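Local coordinates for fimbriae-associated protein FAP1 (Streptococcus parasanguinis, PDB 2X12) that is a component of serine-rich fimbriae of the bacterial cell wall and probably mediates adhesion and biofilm formation in a pH-responsive way, at residues Thr194-Pro199 with Lys267-Phe272; Lys212-Ile217 with Ala293-Asp298; Ser222-Leu227 with Thr274-Arg279; Ser154-Gly159 with Ser336-Asp341. One frame throughout, in Å; residues are numbered along the deposited sequence.

In the fold
Interactions 1 and 2 are strand pairings in the two large antiparallel sheets; their centres lie about 13 Å apart and their side chains meet across the sandwich. Interaction 1 is nearest the middle of the chain (centre about 8 Å away) and carries more apolar packing; the centres of the others lie 14 to 17 Å out. Interaction 3 uses the far part of strand 268-276, shared with interaction 1, and joins it to the start of strand 227-235 through a backbone bond and a leucine-phenylalanine contact. Interaction 4 contains no strand pair: two loops meet chiefly through one buried asparagine, backbone and side chain, about 30 Å from interaction 2, centre to centre.

Interaction 1 of 4, residues Thr194-Pro199 with Lys267-Phe272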
loop_
_atom_site.group_PDB
_atom_site.type_symbol
_atom_site.label_atom_id
_atom_site.label_comp_id
_atom_site.label_asym_id
_atom_site.label_seq_id
_atom_site.Cartn_x
_atom_site.Cartn_y
_atom_site.Cartn_z
ATOM N N THR A 194 6.520 -5.808 3.065
ATOM C CA THR A 194 5.797 -5.880 4.307
ATOM C C THR A 194 5.260 -4.495 4.564
ATOM O O THR A 194 6.050 -3.548 4.612
ATOM C CB THR A 194 6.723 -6.244 5.441
ATOM O OG1 THR A 194 7.203 -7.580 5.270
ATOM C CG2 THR A 194 5.992 -6.120 6.765
ATOM N N VAL A 195 3.932 -4.380 4.654
ATOM C CA VAL A 195 3.262 -3.129 4.998
ATOM C C VAL A 195 2.593 -3.323 6.350
ATOM O O VAL A 195 1.930 -4.332 6.632
ATOM C CB VAL A 195 2.221 -2.704 3.927
ATOM C CG1 VAL A 195 1.479 -1.445 4.333
ATOM C CG2 VAL A 195 2.906 -2.489 2.584
ATOM N N GLU A 196 2.837 -2.370 7.220
ATOM C CA GLU A 196 2.241 -2.370 8.517
ATOM C C GLU A 196 1.210 -1.287 8.482
ATOM O O GLU A 196 1.559 -0.106 8.518
ATOM C CB GLU A 196 3.278 -2.056 9.572
ATOM C CG GLU A 196 4.348 -3.137 9.742
ATOM C CD GLU A 196 3.826 -4.506 10.220
ATOM O OE1 GLU A 196 2.581 -4.683 10.355
ATOM O OE2 GLU A 196 4.688 -5.405 10.452
ATOM N N TYR A 197 -0.045 -1.724 8.390
ATOM C CA TYR A 197 -1.239 -0.890 8.347
ATOM C C TYR A 197 -1.853 -0.746 9.739
ATOM O O TYR A 197 -2.039 -1.727 10.437
ATOM C CB TYR A 197 -2.237 -1.561 7.408
ATOM C CG TYR A 197 -3.539 -0.834 7.093
ATOM C CD1 TYR A 197 -3.593 0.532 6.879
ATOM C CD2 TYR A 197 -4.707 -1.552 6.912
ATOM C CE1 TYR A 197 -4.791 1.153 6.504
ATOM C CE2 TYR A 197 -5.915 -0.941 6.541
ATOM C CZ TYR A 197 -5.965 0.413 6.344
ATOM O OH TYR A 197 -7.186 1.013 6.020
ATOM N N ASP A 198 -2.152 0.487 10.136
ATOM C CA ASP A 198 -2.799 0.780 11.423
ATOM C C ASP A 198 -3.963 1.747 11.308
ATOM O O ASP A 198 -3.821 2.930 11.513
ATOM C CB ASP A 198 -1.782 1.376 12.396
ATOM C CG ASP A 198 -2.376 1.628 13.757
ATOM O OD1 ASP A 198 -3.367 0.939 14.119
ATOM O OD2 ASP A 198 -1.864 2.522 14.462
ATOM N N PRO A 199 -5.130 1.251 10.990
ATOM C CA PRO A 199 -6.253 2.147 10.821
ATOM C C PRO A 199 -6.881 2.534 12.149
ATOM O O PRO A 199 -7.784 3.330 12.216
ATOM C CB PRO A 199 -7.207 1.329 9.957
ATOM C CG PRO A 199 -6.862 -0.043 10.222
ATOM C CD PRO A 199 -5.408 -0.079 10.461
ATOM N N LYS A 267 -4.821 -3.279 13.831
ATOM C CA LYS A 267 -3.576 -3.294 13.061
ATOM C C LYS A 267 -3.582 -4.467 12.153
ATOM O O LYS A 267 -4.150 -5.466 12.494
ATOM C CB LYS A 267 -2.373 -3.474 13.978
ATOM C CG LYS A 267 -2.102 -2.271 14.868
ATOM C CD LYS A 267 -0.839 -2.459 15.728
ATOM C CE LYS A 267 -0.424 -1.116 16.404
ATOM N NZ LYS A 267 0.565 -1.318 17.521
ATOM N N HIS A 268 -2.910 -4.368 11.019
ATOM C CA HIS A 268 -2.777 -5.498 10.122
ATOM C C HIS A 268 -1.414 -5.527 9.519
ATOM O O HIS A 268 -0.764 -4.515 9.490
ATOM C CB HIS A 268 -3.789 -5.381 9.031
ATOM C CG HIS A 268 -5.184 -5.572 9.501
ATOM N ND1 HIS A 268 -5.687 -6.814 9.825
ATOM C CD2 HIS A 268 -6.188 -4.687 9.711
ATOM C CE1 HIS A 268 -6.950 -6.685 10.203
ATOM N NE2 HIS A 268 -7.280 -5.405 10.145
ATOM N N THR A 269 -0.995 -6.687 9.035
ATOM C CA THR A 269 0.325 -6.867 8.454
ATOM C C THR A 269 0.154 -7.495 7.118
ATOM O O THR A 269 -0.184 -8.664 7.026
ATOM C CB THR A 269 1.153 -7.795 9.326
ATOM O OG1 THR A 269 1.228 -7.230 10.636
ATOM C CG2 THR A 269 2.568 -8.009 8.762
ATOM N N ILE A 270 0.374 -6.706 6.084
ATOM C CA ILE A 270 0.176 -7.131 4.703
ATOM C C ILE A 270 1.526 -7.463 4.128
ATOM O O ILE A 270 2.462 -6.706 4.319
ATOM C CB ILE A 270 -0.394 -5.980 3.873
ATOM C CG1 ILE A 270 -1.579 -5.316 4.606
ATOM C CG2 ILE A 270 -0.808 -6.442 2.460
ATOM C CD1 ILE A 270 -1.897 -3.883 4.126
ATOM N N THR A 271 1.630 -8.589 3.439
ATOM C CA THR A 271 2.877 -9.013 2.807
ATOM C C THR A 271 2.614 -9.652 1.441
ATOM O O THR A 271 1.564 -10.285 1.201
ATOM C CB THR A 271 3.593 -10.066 3.603
ATOM O OG1 THR A 271 2.755 -11.211 3.669
ATOM C CG2 THR A 271 3.870 -9.586 4.956
ATOM N N PHE A 272 3.602 -9.505 0.562
ATOM C CA PHE A 272 3.563 -10.071 -0.787
ATOM C C PHE A 272 4.959 -10.030 -1.400
ATOM O O PHE A 272 5.872 -9.405 -0.857
ATOM C CB PHE A 272 2.587 -9.296 -1.681
ATOM C CG PHE A 272 2.901 -7.838 -1.790
ATOM C CD1 PHE A 272 3.701 -7.356 -2.797
ATOM C CD2 PHE A 272 2.411 -6.945 -0.865
ATOM C CE1 PHE A 272 3.994 -5.982 -2.878
ATOM C CE2 PHE A 272 2.698 -5.584 -0.940
ATOM C CZ PHE A 272 3.494 -5.107 -1.927
#
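Lys267 enters the pair from the loop, its extended chain crossing Asp198 obliquely so that Lys267 CG lies 3.5 Å from Asp198 OD1 while the ammonium stays apart from the carboxylate. At His268 the backbone closes a hydrogen-bonded pair with Tyr197: His268 N reaches Tyr197 O at 2.8 Å, and Tyr197 N returns a bond to His268 O at 3.1 Å. The imidazole and the phenol project from the same face, where His268 ND1 bonds to Asp236 and Tyr197 OH to the carbonyl of Ala329. Thr269 turns to the other face, and its OG1 donates to the syn lone pair of Glu196 OE1 (2.9 Å); a bend in the glutamate at chi2 (-63°) brings OE1 alongside the Thr269 side chain. Next, Val195 N donates to Ile270 O, 2.8 Å and nearly straight (174°), and Ile270 N donates back to Val195 O (2.9 Å). Ile270 CD1 packs against Tyr197 CB at 4.0 Å and also against Val195 CG1. Thr271 then lies alongside Thr194, methyl to hydroxyl. The Val195, Tyr197, His268 and Ile270 face packs on strands 212-220 and 287-295, an inner layer characteristic of an antiparallel beta sandwich.

Interaction 2 of 4, residues Lys212-Ile217 with Ala293-Asp298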
loop_
_atom_site.group_PDB
_atom_site.type_symbol
_atom_site.label_atom_id
_atom_site.label_comp_id
_atom_site.label_asym_id
_atom_site.label_seq_id
_atom_site.Cartn_x
_atom_site.Cartn_y
_atom_site.Cartn_z
ATOM N N LYS A 212 -17.634 -6.362 11.261
ATOM C CA LYS A 212 -16.813 -7.405 10.709
ATOM C C LYS A 212 -16.073 -6.829 9.547
ATOM O O LYS A 212 -16.555 -6.843 8.424
ATOM C CB LYS A 212 -17.673 -8.595 10.345
ATOM C CG LYS A 212 -17.754 -9.575 11.528
ATOM C CD LYS A 212 -19.010 -10.569 11.534
ATOM C CE LYS A 212 -18.966 -11.576 12.794
ATOM N NZ LYS A 212 -20.219 -11.613 13.686
ATOM N N THR A 213 -14.889 -6.326 9.836
ATOM C CA THR A 213 -14.138 -5.564 8.874
ATOM C C THR A 213 -13.275 -6.392 7.948
ATOM O O THR A 213 -12.822 -7.489 8.296
ATOM C CB THR A 213 -13.232 -4.541 9.579
ATOM O OG1 THR A 213 -12.186 -5.217 10.276
ATOM C CG2 THR A 213 -14.065 -3.752 10.578
ATOM N N TYR A 214 -13.068 -5.835 6.761
ATOM C CA TYR A 214 -12.176 -6.393 5.783
ATOM C C TYR A 214 -10.996 -5.459 5.551
ATOM O O TYR A 214 -11.168 -4.238 5.521
ATOM C CB TYR A 214 -12.886 -6.564 4.464
ATOM C CG TYR A 214 -13.725 -7.782 4.384
ATOM C CD1 TYR A 214 -15.069 -7.697 4.550
ATOM C CD2 TYR A 214 -13.185 -9.017 4.119
ATOM C CE1 TYR A 214 -15.884 -8.810 4.476
ATOM C CE2 TYR A 214 -13.997 -10.161 4.035
ATOM C CZ TYR A 214 -15.364 -10.024 4.218
ATOM O OH TYR A 214 -16.275 -11.030 4.181
ATOM N N THR A 215 -9.818 -6.017 5.315
ATOM C CA THR A 215 -8.690 -5.197 4.940
ATOM C C THR A 215 -8.275 -5.522 3.517
ATOM O O THR A 215 -8.499 -6.639 3.035
ATOM C CB THR A 215 -7.581 -5.415 5.946
ATOM O OG1 THR A 215 -8.094 -5.046 7.260
ATOM C CG2 THR A 215 -6.337 -4.624 5.573
ATOM N N GLY A 216 -7.716 -4.550 2.818
ATOM C CA GLY A 216 -7.300 -4.794 1.467
ATOM C C GLY A 216 -6.075 -3.994 1.126
ATOM O O GLY A 216 -5.847 -2.940 1.742
ATOM N N ILE A 217 -5.320 -4.464 0.116
ATOM C CA ILE A 217 -4.119 -3.783 -0.374
ATOM C C ILE A 217 -4.249 -3.678 -1.860
ATOM O O ILE A 217 -4.453 -4.663 -2.527
ATOM C CB ILE A 217 -2.895 -4.590 -0.003
ATOM C CG1 ILE A 217 -1.598 -3.862 -0.361
ATOM C CG2 ILE A 217 -2.970 -5.947 -0.634
ATOM C CD1 ILE A 217 -1.425 -2.552 0.352
ATOM N N ALA A 293 -6.455 -0.374 2.527
ATOM C CA ALA A 293 -7.771 0.187 2.874
ATOM C C ALA A 293 -8.469 -0.708 3.835
ATOM O O ALA A 293 -8.158 -1.869 3.875
ATOM C CB ALA A 293 -8.610 0.370 1.685
ATOM N N THR A 294 -9.392 -0.153 4.609
ATOM C CA THR A 294 -10.350 -0.921 5.350
ATOM C C THR A 294 -11.748 -0.704 4.785
ATOM O O THR A 294 -12.057 0.400 4.338
ATOM C CB THR A 294 -10.366 -0.463 6.793
ATOM O OG1 THR A 294 -9.153 -0.885 7.478
ATOM C CG2 THR A 294 -11.546 -1.031 7.459
ATOM N N THR A 295 -12.592 -1.742 4.775
ATOM C CA THR A 295 -14.038 -1.544 4.619
ATOM C C THR A 295 -14.798 -2.098 5.808
ATOM O O THR A 295 -14.465 -3.118 6.303
ATOM C CB THR A 295 -14.653 -2.194 3.386
ATOM O OG1 THR A 295 -14.406 -3.580 3.424
ATOM C CG2 THR A 295 -14.113 -1.633 2.149
ATOM N N LEU A 296 -15.873 -1.435 6.198
ATOM C CA LEU A 296 -16.635 -1.781 7.361
ATOM C C LEU A 296 -17.483 -2.998 7.169
ATOM O O LEU A 296 -17.797 -3.638 8.150
ATOM C CB LEU A 296 -17.511 -0.616 7.757
ATOM C CG LEU A 296 -16.615 0.607 8.037
ATOM C CD1 LEU A 296 -17.365 1.818 8.578
ATOM C CD2 LEU A 296 -15.524 0.258 9.009
ATOM N N SER A 297 -17.875 -3.360 5.951
ATOM C CA SER A 297 -18.665 -4.596 5.842
ATOM C C SER A 297 -18.512 -5.358 4.570
ATOM O O SER A 297 -18.644 -6.563 4.598
ATOM C CB SER A 297 -20.145 -4.313 6.023
ATOM O OG SER A 297 -20.764 -4.233 4.763
ATOM N N ASP A 298 -18.268 -4.633 3.482
ATOM C CA ASP A 298 -18.296 -5.171 2.132
ATOM C C ASP A 298 -16.904 -5.591 1.679
ATOM O O ASP A 298 -15.977 -4.780 1.703
ATOM C CB ASP A 298 -18.818 -4.068 1.189
ATOM C CG ASP A 298 -19.235 -4.598 -0.213
ATOM O OD1 ASP A 298 -18.951 -5.768 -0.577
ATOM O OD2 ASP A 298 -19.873 -3.829 -0.967
#
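Two antiparallel strands of the larger sheet, 212-220 and 287-295, pair here close to the point where the second one gives way to a loop. Tyr214 and Thr295 form one hydrogen-bonded pair: Tyr214 N points almost straight at Thr295 O (3.1 Å, 172°), nearly along the C=O axis, and Thr295 N returns to Tyr214 O at 3.0 Å in the carbonyl plane. Two residues on, Gly216 N bonds to Ala293 O and Ala293 N to Gly216 O, the latter at 2.8 Å, so four backbone bonds bind the strands. Between these pairs Thr215 and Thr294 face one another as a non-hydrogen-bonded pair on the side turned to the other sheet. There Thr294 OG1 hydrogen-bonds to Tyr197 OH, while the methyls of both threonines lie near carbonyl oxygens of the opposite strand, Thr215 CG2 being 3.7 Å from Ala293 O. Tyr214 and Thr295 occupy the reverse face. Thr295 OG1, set between its own N and carbonyl carbon (chi1 58°), sits 3.5 Å from Tyr214 CB and donates to Asp298 O at 2.6 Å, approaching from above the carbonyl plane. This bond spans the turn after the strand, where the chain bends back, and the ring of Tyr214 meets the returning loop edge-on, with Tyr214 CE1 3.6 Å from Ser297 O, which lies in the ring plane. Thr213 OG1 hydrogen-bonds to Gly264 O and Thr262 O. The geometry is that of a regular antiparallel strand pair in a beta sandwich, ending where one strand passes into a loop.

Interaction 3 of 4, residues Ser222-Leu227 with Thr274-Arg279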
loop_
_atom_site.group_PDB
_atom_site.type_symbol
_atom_site.label_atom_id
_atom_site.label_comp_id
_atom_site.label_asym_id
_atom_site.label_seq_id
_atom_site.Cartn_x
_atom_site.Cartn_y
_atom_site.Cartn_z
ATOM N N SER A 222 2.297 -2.147 -12.878
ATOM C CA SER A 222 2.167 -2.060 -14.308
ATOM C C SER A 222 3.103 -1.016 -14.959
ATOM O O SER A 222 3.369 -1.108 -16.151
ATOM C CB SER A 222 0.747 -1.739 -14.681
ATOM O OG SER A 222 0.605 -0.340 -14.766
ATOM N N SER A 223 3.589 -0.037 -14.202
ATOM C CA SER A 223 4.477 0.961 -14.784
ATOM C C SER A 223 5.880 0.421 -14.911
ATOM O O SER A 223 6.694 1.020 -15.600
ATOM C CB SER A 223 4.529 2.238 -13.944
ATOM O OG SER A 223 3.254 2.821 -13.755
ATOM N N ASP A 224 6.190 -0.677 -14.213
ATOM C CA ASP A 224 7.495 -1.324 -14.365
ATOM C C ASP A 224 7.341 -2.631 -15.121
ATOM O O ASP A 224 6.496 -3.525 -14.812
ATOM C CB ASP A 224 8.169 -1.553 -13.019
ATOM C CG ASP A 224 9.717 -1.527 -13.109
ATOM O OD1 ASP A 224 10.319 -1.762 -14.212
ATOM O OD2 ASP A 224 10.343 -1.264 -12.044
ATOM N N SER A 225 8.138 -2.692 -16.163
ATOM C CA SER A 225 8.149 -3.824 -17.024
ATOM C C SER A 225 9.132 -4.831 -16.460
ATOM O O SER A 225 9.208 -5.935 -16.942
ATOM C CB SER A 225 8.589 -3.381 -18.400
ATOM O OG SER A 225 9.788 -2.630 -18.287
ATOM N N LYS A 226 9.899 -4.460 -15.452
ATOM C CA LYS A 226 10.854 -5.397 -14.851
ATOM C C LYS A 226 10.282 -6.045 -13.597
ATOM O O LYS A 226 10.772 -7.038 -13.085
ATOM C CB LYS A 226 12.151 -4.644 -14.529
ATOM C CG LYS A 226 12.820 -4.107 -15.765
ATOM C CD LYS A 226 13.866 -3.056 -15.445
ATOM C CE LYS A 226 15.164 -3.272 -16.263
ATOM N NZ LYS A 226 14.956 -3.508 -17.735
ATOM N N LEU A 227 9.213 -5.450 -13.120
ATOM C CA LEU A 227 8.561 -5.919 -11.929
ATOM C C LEU A 227 7.267 -6.555 -12.356
ATOM O O LEU A 227 6.457 -5.959 -13.095
ATOM C CB LEU A 227 8.302 -4.753 -10.992
ATOM C CG LEU A 227 8.004 -5.031 -9.530
ATOM C CD1 LEU A 227 9.224 -5.503 -8.816
ATOM C CD2 LEU A 227 7.526 -3.754 -8.918
ATOM N N THR A 274 7.271 -9.820 -5.212
ATOM C CA THR A 274 7.240 -9.355 -6.568
ATOM C C THR A 274 8.536 -9.737 -7.209
ATOM O O THR A 274 9.588 -9.359 -6.726
ATOM C CB THR A 274 7.112 -7.808 -6.607
ATOM O OG1 THR A 274 8.287 -7.181 -6.102
ATOM C CG2 THR A 274 5.968 -7.333 -5.768
ATOM N N ALA A 275 8.503 -10.492 -8.291
ATOM C CA ALA A 275 9.770 -10.849 -8.968
ATOM C C ALA A 275 10.325 -9.643 -9.753
ATOM O O ALA A 275 9.578 -8.916 -10.405
ATOM C CB ALA A 275 9.593 -12.110 -9.864
ATOM N N PHE A 276 11.632 -9.407 -9.650
ATOM C CA PHE A 276 12.268 -8.252 -10.300
ATOM C C PHE A 276 13.363 -8.720 -11.256
ATOM O O PHE A 276 14.304 -9.333 -10.833
ATOM C CB PHE A 276 12.861 -7.321 -9.253
ATOM C CG PHE A 276 13.444 -6.051 -9.817
ATOM C CD1 PHE A 276 14.791 -5.866 -9.888
ATOM C CD2 PHE A 276 12.654 -5.040 -10.265
ATOM C CE1 PHE A 276 15.337 -4.692 -10.397
ATOM C CE2 PHE A 276 13.216 -3.858 -10.788
ATOM C CZ PHE A 276 14.540 -3.701 -10.846
ATOM N N SER A 277 13.247 -8.411 -12.541
ATOM C CA SER A 277 14.135 -8.983 -13.557
ATOM C C SER A 277 15.325 -8.083 -13.919
ATOM O O SER A 277 15.973 -8.280 -14.961
ATOM C CB SER A 277 13.348 -9.240 -14.836
ATOM O OG SER A 277 13.009 -7.993 -15.419
ATOM N N GLY A 278 15.607 -7.091 -13.090
ATOM C CA GLY A 278 16.733 -6.202 -13.338
ATOM C C GLY A 278 17.851 -6.493 -12.368
ATOM O O GLY A 278 17.673 -7.294 -11.448
ATOM N N ARG A 279 19.002 -5.858 -12.591
ATOM C CA ARG A 279 20.110 -5.915 -11.655
ATOM C C ARG A 279 19.926 -4.837 -10.594
ATOM O O ARG A 279 19.062 -3.989 -10.714
ATOM C CB ARG A 279 21.413 -5.695 -12.370
ATOM C CG ARG A 279 21.854 -6.842 -13.283
ATOM C CD ARG A 279 23.200 -6.428 -13.940
ATOM N NE ARG A 279 24.018 -7.513 -14.496
ATOM C CZ ARG A 279 25.233 -7.326 -15.032
ATOM N NH1 ARG A 279 25.759 -6.101 -15.073
ATOM N NH2 ARG A 279 25.939 -8.349 -15.538
#
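Lys226, Leu227 and Phe276 bury the most surface in this contact. The carbonyl of Lys226 is the main polar link: Ser277 N donates to Lys226 O at 2.9 Å, in the carbonyl plane and on a lone pair, and Ser277 OG adds a weak bond at 3.4 Å to the same Lys226 O. Lys226 CB rests 4.0 Å from Phe276 CE2, and the chain beyond bends at chi3 and chi4, carrying the ammonium away from the strand. Leu227 faces Phe276 in an antiparallel non-hydrogen-bonded pair. With CG anti to the backbone N (chi1 -162°), the leucine crosses the phenylalanine at about a right angle and sets Leu227 CD1 at the ring's edge, 3.8 Å from Phe276 CD2. The same Leu227 CD1 reaches Thr274 OG1 (3.3 Å), a hydroxyl that also hydrogen-bonds to Trp193 NE1. Ahead of the lysine, Asp224 OD1 accepts from Lys226 N at 3.0 Å, met from above the carboxylate plane, and this fixes the loop just before it becomes strand 227-235. The loop thus leads into 227-235, an outermost strand of the five-stranded sheet, by an Asx turn followed by an antiparallel pair.

Interaction 4 of 4, residues Ser154-Gly159 with Ser336-Asp341; sequences SDFSNG and SGVNAD
Asn339 reaches into the bend of residues 154-159 and bonds there three times. Its backbone N donates to Asp155 O at 2.8 Å, nearly straight along the C=O axis. With CG anti to its carbonyl carbon (chi1 -74°) and chi2 close to zero, the amide is set within the bend so that both of its ends are used: Asn339 OD1 accepts from Asn158 N at 2.8 Å, the donor coming from above the carbonyl plane, and Asn339 ND2 donates to Ser157 OG at 2.6 Å almost within the amide plane. Bonds at opposite ends would fix the rotation of this buried group. Asn158, its CG likewise anti to the carbonyl carbon (chi1 -67°), stacks its amide on it with planes only 16° apart, Asn158 ND2 lying 3.6 Å from Asn339 CG, although the two side chains cross at about a right angle. The asparagine joins two irregular loops of the sandwich, one following strand 148-152 of the five-stranded sheet, the other strand 330-336 of the larger one. Phe156, its CG anti to the carbonyl carbon, presents its ring edge to Val338, with Phe156 CE1 3.8 Å from Val338 CG2 and that methyl in the ring plane. Phe151 of strand 148-152 touches both side chains. Asp155 turns its carboxylate to other partners, OD2 taking the backbone N of Thr152 and OD1 bonding to the hydroxyl of Ser342.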
loop_
_atom_site.group_PDB
_atom_site.type_symbol
_atom_site.label_atom_id
_atom_site.label_comp_id
_atom_site.label_asym_id
_atom_site.label_seq_id
_atom_site.Cartn_x
_atom_site.Cartn_y
_atom_site.Cartn_z
ATOM N N SER A 154 12.233 5.334 4.111
ATOM C CA SER A 154 13.272 6.340 4.069
ATOM C C SER A 154 14.320 6.072 2.964
ATOM O O SER A 154 15.189 6.914 2.681
ATOM C CB SER A 154 13.927 6.484 5.439
ATOM O OG SER A 154 14.702 5.354 5.740
ATOM N N ASP A 155 14.252 4.893 2.366
ATOM C CA ASP A 155 15.108 4.571 1.231
ATOM C C ASP A 155 14.454 4.948 -0.120
ATOM O O ASP A 155 15.085 4.797 -1.189
ATOM C CB ASP A 155 15.512 3.083 1.237
ATOM C CG ASP A 155 16.376 2.694 2.442
ATOM O OD1 ASP A 155 17.509 3.204 2.596
ATOM O OD2 ASP A 155 15.920 1.830 3.217
ATOM N N PHE A 156 13.221 5.452 -0.061
ATOM C CA PHE A 156 12.559 5.949 -1.234
ATOM C C PHE A 156 12.274 7.434 -1.218
ATOM O O PHE A 156 11.780 7.933 -2.187
ATOM C CB PHE A 156 11.247 5.252 -1.381
ATOM C CG PHE A 156 11.302 3.762 -1.147
ATOM C CD1 PHE A 156 12.210 2.963 -1.784
ATOM C CD2 PHE A 156 10.340 3.130 -0.373
ATOM C CE1 PHE A 156 12.183 1.538 -1.608
ATOM C CE2 PHE A 156 10.310 1.709 -0.213
ATOM C CZ PHE A 156 11.235 0.940 -0.810
ATOM N N SER A 157 12.564 8.121 -0.122
ATOM C CA SER A 157 12.465 9.587 -0.035
ATOM C C SER A 157 12.415 10.367 -1.355
ATOM O O SER A 157 11.501 11.214 -1.582
ATOM C CB SER A 157 13.697 10.166 0.679
ATOM O OG SER A 157 14.438 9.173 1.369
ATOM N N ASN A 158 13.432 10.143 -2.195
ATOM C CA ASN A 158 13.714 11.061 -3.294
ATOM C C ASN A 158 12.680 11.031 -4.387
ATOM O O ASN A 158 12.182 12.067 -4.817
ATOM C CB ASN A 158 15.092 10.799 -3.879
ATOM C CG ASN A 158 16.150 11.121 -2.925
ATOM O OD1 ASN A 158 15.866 11.749 -1.908
ATOM N ND2 ASN A 158 17.363 10.686 -3.197
ATOM N N GLY A 159 12.356 9.846 -4.836
ATOM C CA GLY A 159 11.305 9.726 -5.811
ATOM C C GLY A 159 10.065 9.218 -5.148
ATOM O O GLY A 159 10.103 8.469 -4.142
ATOM N N SER A 336 9.179 5.286 -6.659
ATOM C CA SER A 336 9.605 5.689 -7.977
ATOM C C SER A 336 11.094 5.853 -7.950
ATOM O O SER A 336 11.634 6.938 -8.205
ATOM C CB SER A 336 8.899 6.960 -8.458
ATOM O OG SER A 336 9.070 7.094 -9.860
ATOM N N GLY A 337 11.729 4.715 -7.678
ATOM C CA GLY A 337 13.161 4.603 -7.580
ATOM C C GLY A 337 13.615 4.513 -6.128
ATOM O O GLY A 337 13.152 5.264 -5.253
ATOM N N VAL A 338 14.521 3.579 -5.895
ATOM C CA VAL A 338 15.215 3.442 -4.662
ATOM C C VAL A 338 16.274 4.500 -4.678
ATOM O O VAL A 338 16.949 4.635 -5.656
ATOM C CB VAL A 338 15.868 2.074 -4.592
ATOM C CG1 VAL A 338 16.911 2.042 -3.505
ATOM C CG2 VAL A 338 14.802 1.043 -4.352
ATOM N N ASN A 339 16.394 5.251 -3.587
ATOM C CA ASN A 339 17.268 6.414 -3.514
ATOM C C ASN A 339 18.634 6.018 -3.993
ATOM O O ASN A 339 19.148 4.961 -3.633
ATOM C CB ASN A 339 17.328 6.947 -2.068
ATOM C CG ASN A 339 16.065 7.692 -1.644
ATOM O OD1 ASN A 339 15.116 7.868 -2.416
ATOM N ND2 ASN A 339 16.064 8.141 -0.407
ATOM N N ALA A 340 19.226 6.865 -4.816
ATOM C CA ALA A 340 20.529 6.555 -5.436
ATOM C C ALA A 340 21.558 5.904 -4.474
ATOM O O ALA A 340 22.334 5.054 -4.871
ATOM C CB ALA A 340 21.142 7.850 -6.052
ATOM N N ASP A 341 21.560 6.301 -3.211
ATOM C CA ASP A 341 22.630 5.881 -2.307
ATOM C C ASP A 341 22.194 4.847 -1.278
ATOM O O ASP A 341 22.899 4.586 -0.318
ATOM C CB ASP A 341 23.221 7.116 -1.618
ATOM C CG ASP A 341 22.157 7.980 -0.939
ATOM O OD1 ASP A 341 20.995 8.110 -1.464
ATOM O OD2 ASP A 341 22.518 8.528 0.126
#